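Local coordinates for L-cysteine S-thiosulfotransferase subunit SoxA (PDB 2C1D), which joins thiosulfate to a cysteine of the carrier protein SoxY as the diheme cytochrome subunit of the SoxAX complex, at residues T31-D43 against A194-P206. Numbering follows the deposited sequence.
With HEC (heme c), chain J.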
loop_
_atom_site.group_PDB
_atom_site.type_symbol
_atom_site.label_atom_id
_atom_site.label_comp_id
_atom_site.label_asym_id
_atom_site.label_seq_id
_atom_site.Cartn_x
_atom_site.Cartn_y
_atom_site.Cartn_z
ATOM N N THR A 31 -13.994 11.293 7.427
ATOM C CA THR A 31 -13.236 10.030 7.375
ATOM C C THR A 31 -12.183 9.928 8.464
ATOM O O THR A 31 -12.073 8.913 9.151
ATOM C CB THR A 31 -12.575 9.933 5.992
ATOM O OG1 THR A 31 -13.600 9.881 4.987
ATOM C CG2 THR A 31 -11.778 8.648 5.819
ATOM N N PHE A 32 -11.405 10.990 8.619
ATOM C CA PHE A 32 -10.338 11.067 9.605
ATOM C C PHE A 32 -10.530 12.318 10.441
ATOM O O PHE A 32 -10.964 13.352 9.932
ATOM C CB PHE A 32 -8.970 11.211 8.899
ATOM C CG PHE A 32 -8.563 10.027 8.055
ATOM C CD1 PHE A 32 -8.600 8.734 8.569
ATOM C CD2 PHE A 32 -8.062 10.226 6.763
ATOM C CE1 PHE A 32 -8.172 7.637 7.794
ATOM C CE2 PHE A 32 -7.627 9.136 5.984
ATOM C CZ PHE A 32 -7.692 7.845 6.504
ATOM N N ASP A 33 -10.172 12.237 11.710
ATOM C CA ASP A 33 -10.091 13.417 12.560
ATOM C C ASP A 33 -8.810 14.155 12.178
ATOM O O ASP A 33 -8.742 15.387 12.174
ATOM C CB ASP A 33 -10.031 13.002 14.040
ATOM C CG ASP A 33 -11.382 12.504 14.575
ATOM O OD1 ASP A 33 -11.395 11.901 15.676
ATOM O OD2 ASP A 33 -12.467 12.646 13.957
ATOM N N THR A 34 -7.802 13.363 11.825
ATOM C CA THR A 34 -6.459 13.857 11.587
ATOM C C THR A 34 -5.740 13.013 10.518
ATOM O O THR A 34 -5.856 11.786 10.521
ATOM C CB THR A 34 -5.683 13.769 12.892
ATOM O OG1 THR A 34 -6.389 14.486 13.926
ATOM C CG2 THR A 34 -4.348 14.469 12.780
ATOM N N ILE A 35 -5.024 13.679 9.613
ATOM C CA ILE A 35 -4.108 12.977 8.713
ATOM C C ILE A 35 -2.690 13.033 9.239
ATOM O O ILE A 35 -2.310 14.007 9.897
ATOM C CB ILE A 35 -4.185 13.503 7.276
ATOM C CG1 ILE A 35 -3.981 15.020 7.211
ATOM C CG2 ILE A 35 -5.508 13.060 6.638
ATOM C CD1 ILE A 35 -3.752 15.523 5.803
ATOM N N TYR A 36 -1.932 11.972 8.937
ATOM C CA TYR A 36 -0.609 11.737 9.479
ATOM C C TYR A 36 0.313 11.253 8.372
ATOM O O TYR A 36 -0.079 10.455 7.523
ATOM C CB TYR A 36 -0.613 10.611 10.529
ATOM C CG TYR A 36 -1.413 10.878 11.801
ATOM C CD1 TYR A 36 -2.741 10.479 11.897
ATOM C CD2 TYR A 36 -0.830 11.488 12.901
ATOM C CE1 TYR A 36 -3.500 10.723 13.079
ATOM C CE2 TYR A 36 -1.569 11.725 14.085
ATOM C CZ TYR A 36 -2.897 11.345 14.158
ATOM O OH TYR A 36 -3.623 11.571 15.311
ATOM N N SER A 37 1.548 11.695 8.427
ATOM C CA SER A 37 2.610 11.049 7.675
ATOM C C SER A 37 2.803 9.638 8.202
ATOM O O SER A 37 2.596 9.382 9.397
ATOM C CB SER A 37 3.909 11.817 7.888
ATOM O OG SER A 37 5.034 11.075 7.488
ATOM N N GLY A 38 3.216 8.745 7.311
ATOM C CA GLY A 38 3.690 7.416 7.667
ATOM C C GLY A 38 4.837 7.357 8.657
ATOM O O GLY A 38 5.021 6.345 9.322
ATOM N N TRP A 39 5.608 8.444 8.766
ATOM C CA TRP A 39 6.644 8.585 9.779
ATOM C C TRP A 39 6.128 8.308 11.199
ATOM O O TRP A 39 6.827 7.676 12.008
ATOM C CB TRP A 39 7.220 9.992 9.695
ATOM C CG TRP A 39 8.377 10.304 10.561
ATOM C CD1 TRP A 39 9.704 10.057 10.307
ATOM C CD2 TRP A 39 8.336 11.005 11.806
ATOM N NE1 TRP A 39 10.481 10.556 11.326
ATOM C CE2 TRP A 39 9.671 11.149 12.255
ATOM C CE3 TRP A 39 7.316 11.543 12.575
ATOM C CZ2 TRP A 39 10.002 11.778 13.471
ATOM C CZ3 TRP A 39 7.649 12.189 13.796
ATOM C CH2 TRP A 39 8.987 12.296 14.213
ATOM N N HIS A 40 4.917 8.758 11.479
ATOM C CA HIS A 40 4.308 8.584 12.790
ATOM C C HIS A 40 4.071 7.131 13.179
ATOM O O HIS A 40 3.923 6.845 14.354
ATOM C CB HIS A 40 2.972 9.357 12.897
ATOM C CG HIS A 40 3.144 10.769 13.337
ATOM N ND1 HIS A 40 3.376 11.115 14.652
ATOM C CD2 HIS A 40 3.167 11.926 12.632
ATOM C CE1 HIS A 40 3.536 12.424 14.738
ATOM N NE2 HIS A 40 3.421 12.942 13.529
ATOM N N PHE A 41 4.006 6.230 12.208
ATOM C CA PHE A 41 3.738 4.815 12.474
ATOM C C PHE A 41 5.006 3.967 12.482
ATOM O O PHE A 41 4.946 2.743 12.593
ATOM C CB PHE A 41 2.771 4.297 11.410
ATOM C CG PHE A 41 1.474 5.042 11.375
ATOM C CD1 PHE A 41 1.352 6.203 10.649
ATOM C CD2 PHE A 41 0.367 4.575 12.070
ATOM C CE1 PHE A 41 0.169 6.898 10.630
ATOM C CE2 PHE A 41 -0.831 5.264 12.036
ATOM C CZ PHE A 41 -0.929 6.422 11.338
ATOM N N ARG A 42 6.167 4.602 12.369
ATOM C CA ARG A 42 7.413 3.855 12.383
ATOM C C ARG A 42 8.001 3.801 13.793
ATOM O O ARG A 42 7.650 4.623 14.632
ATOM C CB ARG A 42 8.394 4.492 11.395
ATOM C CG ARG A 42 7.793 4.765 10.022
ATOM C CD ARG A 42 7.711 3.560 9.115
ATOM N NE ARG A 42 6.790 2.500 9.548
ATOM C CZ ARG A 42 5.520 2.381 9.170
ATOM N NH1 ARG A 42 4.953 3.296 8.396
ATOM N NH2 ARG A 42 4.801 1.334 9.570
ATOM N N ASP A 43 8.883 2.836 14.065
ATOM C CA ASP A 43 9.554 2.798 15.367
ATOM C C ASP A 43 10.594 3.929 15.473
ATOM O O ASP A 43 10.967 4.543 14.459
ATOM C CB ASP A 43 10.169 1.414 15.705
ATOM C CG ASP A 43 11.175 0.908 14.671
ATOM O OD1 ASP A 43 11.815 1.706 13.958
ATOM O OD2 ASP A 43 11.398 -0.321 14.512
ATOM N N ALA A 194 3.482 -8.063 11.350
ATOM C CA ALA A 194 4.522 -7.218 11.923
ATOM C C ALA A 194 4.496 -5.775 11.448
ATOM O O ALA A 194 5.276 -4.961 11.939
ATOM C CB ALA A 194 5.910 -7.828 11.666
ATOM N N ASP A 195 3.610 -5.437 10.511
ATOM C CA ASP A 195 3.510 -4.054 10.012
ATOM C C ASP A 195 2.437 -3.206 10.699
ATOM O O ASP A 195 1.293 -3.623 10.795
ATOM C CB ASP A 195 3.214 -4.046 8.511
ATOM C CG ASP A 195 4.318 -4.667 7.693
ATOM O OD1 ASP A 195 5.494 -4.253 7.861
ATOM O OD2 ASP A 195 4.079 -5.582 6.861
ATOM N N HIS A 196 2.825 -2.011 11.130
ATOM C CA HIS A 196 1.939 -1.006 11.735
ATOM C C HIS A 196 1.370 -0.203 10.580
ATOM O O HIS A 196 2.125 0.496 9.885
ATOM C CB HIS A 196 2.783 -0.072 12.621
ATOM C CG HIS A 196 1.996 0.818 13.534
ATOM N ND1 HIS A 196 2.605 1.786 14.302
ATOM C CD2 HIS A 196 0.673 0.860 13.847
ATOM C CE1 HIS A 196 1.696 2.380 15.056
ATOM N NE2 HIS A 196 0.515 1.849 14.789
ATOM N N LEU A 197 0.053 -0.323 10.365
ATOM C CA LEU A 197 -0.590 0.290 9.240
ATOM C C LEU A 197 -0.661 1.806 9.383
ATOM O O LEU A 197 -1.145 2.332 10.395
ATOM C CB LEU A 197 -2.003 -0.262 9.037
ATOM C CG LEU A 197 -2.080 -1.529 8.196
ATOM C CD1 LEU A 197 -3.434 -2.221 8.384
ATOM C CD2 LEU A 197 -1.788 -1.262 6.712
ATOM N N SER A 198 -0.219 2.493 8.337
ATOM C CA SER A 198 -0.345 3.960 8.236
ATOM C C SER A 198 -1.580 4.328 7.424
ATOM O O SER A 198 -2.400 3.459 7.096
ATOM C CB SER A 198 0.928 4.535 7.609
ATOM O OG SER A 198 0.976 4.288 6.238
ATOM N N GLN A 199 -1.749 5.607 7.110
ATOM C CA GLN A 199 -2.831 6.024 6.240
ATOM C C GLN A 199 -2.448 5.896 4.764
ATOM O O GLN A 199 -3.184 6.361 3.909
ATOM C CB GLN A 199 -3.282 7.450 6.540
ATOM C CG GLN A 199 -3.966 7.588 7.862
ATOM C CD GLN A 199 -4.192 9.031 8.257
ATOM O OE1 GLN A 199 -3.649 9.940 7.621
ATOM N NE2 GLN A 199 -5.047 9.257 9.290
ATOM N N GLY A 200 -1.297 5.287 4.496
ATOM C CA GLY A 200 -0.827 5.063 3.138
ATOM C C GLY A 200 -0.699 6.358 2.371
ATOM O O GLY A 200 -1.168 6.446 1.236
ATOM N N GLN A 201 -0.077 7.346 2.996
ATOM C CA GLN A 201 0.156 8.639 2.375
ATOM C C GLN A 201 1.429 8.589 1.524
ATOM O O GLN A 201 2.324 7.784 1.790
ATOM C CB GLN A 201 0.246 9.746 3.435
ATOM C CG GLN A 201 -0.949 9.831 4.455
ATOM C CD GLN A 201 -2.163 10.576 3.925
ATOM O OE1 GLN A 201 -2.259 10.806 2.721
ATOM N NE2 GLN A 201 -3.109 10.959 4.825
ATOM N N ILE A 202 1.495 9.467 0.530
ATOM C CA ILE A 202 2.648 9.583 -0.365
ATOM C C ILE A 202 3.343 10.938 -0.277
ATOM O O ILE A 202 4.190 11.240 -1.102
ATOM C CB ILE A 202 2.297 9.239 -1.856
ATOM C CG1 ILE A 202 1.297 10.212 -2.472
ATOM C CG2 ILE A 202 1.750 7.827 -1.961
ATOM C CD1 ILE A 202 1.114 9.989 -3.958
ATOM N N ASN A 203 3.047 11.725 0.758
ATOM C CA ASN A 203 3.745 12.998 0.951
ATOM C C ASN A 203 5.247 12.835 1.205
ATOM O O ASN A 203 5.993 13.804 1.092
ATOM C CB ASN A 203 3.140 13.804 2.099
ATOM C CG ASN A 203 3.469 13.219 3.454
ATOM O OD1 ASN A 203 4.148 13.859 4.308
ATOM N ND2 ASN A 203 2.997 12.021 3.685
ATOM N N GLY A 204 5.669 11.630 1.559
ATOM C CA GLY A 204 7.055 11.322 1.862
ATOM C C GLY A 204 7.861 10.721 0.707
ATOM O O GLY A 204 9.062 10.505 0.851
ATOM N N PHE A 205 7.220 10.448 -0.431
ATOM C CA PHE A 205 7.909 9.830 -1.571
ATOM C C PHE A 205 8.675 10.887 -2.378
ATOM O O PHE A 205 8.306 12.064 -2.355
ATOM C CB PHE A 205 6.908 9.075 -2.466
ATOM C CG PHE A 205 6.548 7.706 -1.938
ATOM C CD1 PHE A 205 5.650 7.571 -0.905
ATOM C CD2 PHE A 205 7.090 6.567 -2.490
ATOM C CE1 PHE A 205 5.313 6.327 -0.399
ATOM C CE2 PHE A 205 6.772 5.309 -1.988
ATOM C CZ PHE A 205 5.854 5.206 -0.920
ATOM N N PRO A 206 9.746 10.512 -3.076
ATOM C CA PRO A 206 10.330 9.168 -3.071
ATOM C C PRO A 206 10.946 8.763 -1.717
ATOM O O PRO A 206 11.423 9.610 -0.953
ATOM C CB PRO A 206 11.443 9.250 -4.157
ATOM C CG PRO A 206 11.236 10.540 -4.880
ATOM C CD PRO A 206 10.475 11.439 -3.959
HETATM FE FE HEC J . -0.630 -0.101 1.275
HETATM C CHA HEC J . 2.281 0.888 2.768
HETATM C CHB HEC J . -0.554 2.808 -0.606
HETATM C CHC HEC J . -3.422 -1.096 -0.340
HETATM C CHD HEC J . -0.967 -2.679 3.460
HETATM N NA HEC J . 0.647 1.560 1.122
HETATM C C1A HEC J . 1.792 1.752 1.840
HETATM C C2A HEC J . 2.359 3.016 1.456
HETATM C C3A HEC J . 1.557 3.543 0.505
HETATM C C4A HEC J . 0.465 2.636 0.290
HETATM C CMA HEC J . 1.729 4.862 -0.244
HETATM C CAA HEC J . 3.653 3.646 2.027
HETATM C CBA HEC J . 3.269 4.702 3.079
HETATM C CGA HEC J . 4.502 5.412 3.626
HETATM O O1A HEC J . 4.328 6.297 4.494
HETATM O O2A HEC J . 5.665 5.085 3.216
HETATM N NB HEC J . -1.747 0.687 -0.163
HETATM C C1B HEC J . -1.536 1.867 -0.858
HETATM C C2B HEC J . -2.476 1.935 -1.933
HETATM C C3B HEC J . -3.275 0.878 -1.856
HETATM C C4B HEC J . -2.813 0.062 -0.768
HETATM C CMB HEC J . -2.587 3.109 -2.910
HETATM C CAB HEC J . -4.441 0.540 -2.811
HETATM C CBB HEC J . -3.998 0.397 -4.098
HETATM N NC HEC J . -1.971 -1.624 1.528
HETATM C C1C HEC J . -3.073 -1.836 0.760
HETATM C C2C HEC J . -3.748 -3.033 1.222
HETATM C C3C HEC J . -3.069 -3.484 2.295
HETATM C C4C HEC J . -1.944 -2.576 2.487
HETATM C CMC HEC J . -5.027 -3.567 0.541
HETATM C CAC HEC J . -3.286 -4.700 3.259
HETATM C CBC HEC J . -3.657 -5.927 2.867
HETATM N ND HEC J . 0.458 -0.780 2.816
HETATM C C1D HEC J . 0.134 -1.892 3.597
HETATM C C2D HEC J . 1.164 -2.106 4.594
HETATM C C3D HEC J . 2.171 -1.006 4.363
HETATM C C4D HEC J . 1.654 -0.237 3.253
HETATM C CMD HEC J . 1.245 -3.207 5.667
HETATM C CAD HEC J . 3.458 -0.716 5.173
HETATM C CBD HEC J . 3.044 -0.022 6.484
HETATM C CGD HEC J . 2.545 1.393 6.270
HETATM O O1D HEC J . 1.330 1.643 6.109
HETATM O O2D HEC J . 3.347 2.330 6.261
HETATM O O HOH W 1 0.136 7.785 7.132
HETATM O O HOH W 2 5.799 -1.135 11.010
HETATM O O HOH W 3 5.118 3.796 15.610
#
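F41, R42, H196 and S198 meet in a buried, mixed aromatic and polar contact that lays residues 31-43 along residues 194-206 of the second cytochrome c domain, on the propionate side of its heme. S198 CA sits over the centre of one face of the F41 ring, a CH-pi contact 3.6 Å from the centroid, and the ring turns its edge to the face of H196 in a T-shaped pair, planes at 74°. R42 bends back at chi2 and chi3, bringing NH2 to a lone pair of H196 O (2.8 Å), which lies near the guanidinium plane, while NH1 makes a weak bond to propionate oxygen O2D. The other oxygen of that carboxylate, O1D, accepts from both N and OG of S198; the same OG closes an ST turn by accepting from G200 N, and S198 O takes a bond from the axial ligand H184. Extended Q199 inserts its amide beside edge strand 35-36. Q199 NE2 donates almost straight to T34 O (2.9 Å, 165°), and the amide stacks on the F32 ring, planes 20° apart, with NE2 over the ring centre. Q199 OE1 is gripped from opposite faces by Y36 N at 3.0 Å and Q201 NE2; with the NE2 bond, these hold the amide's rotation.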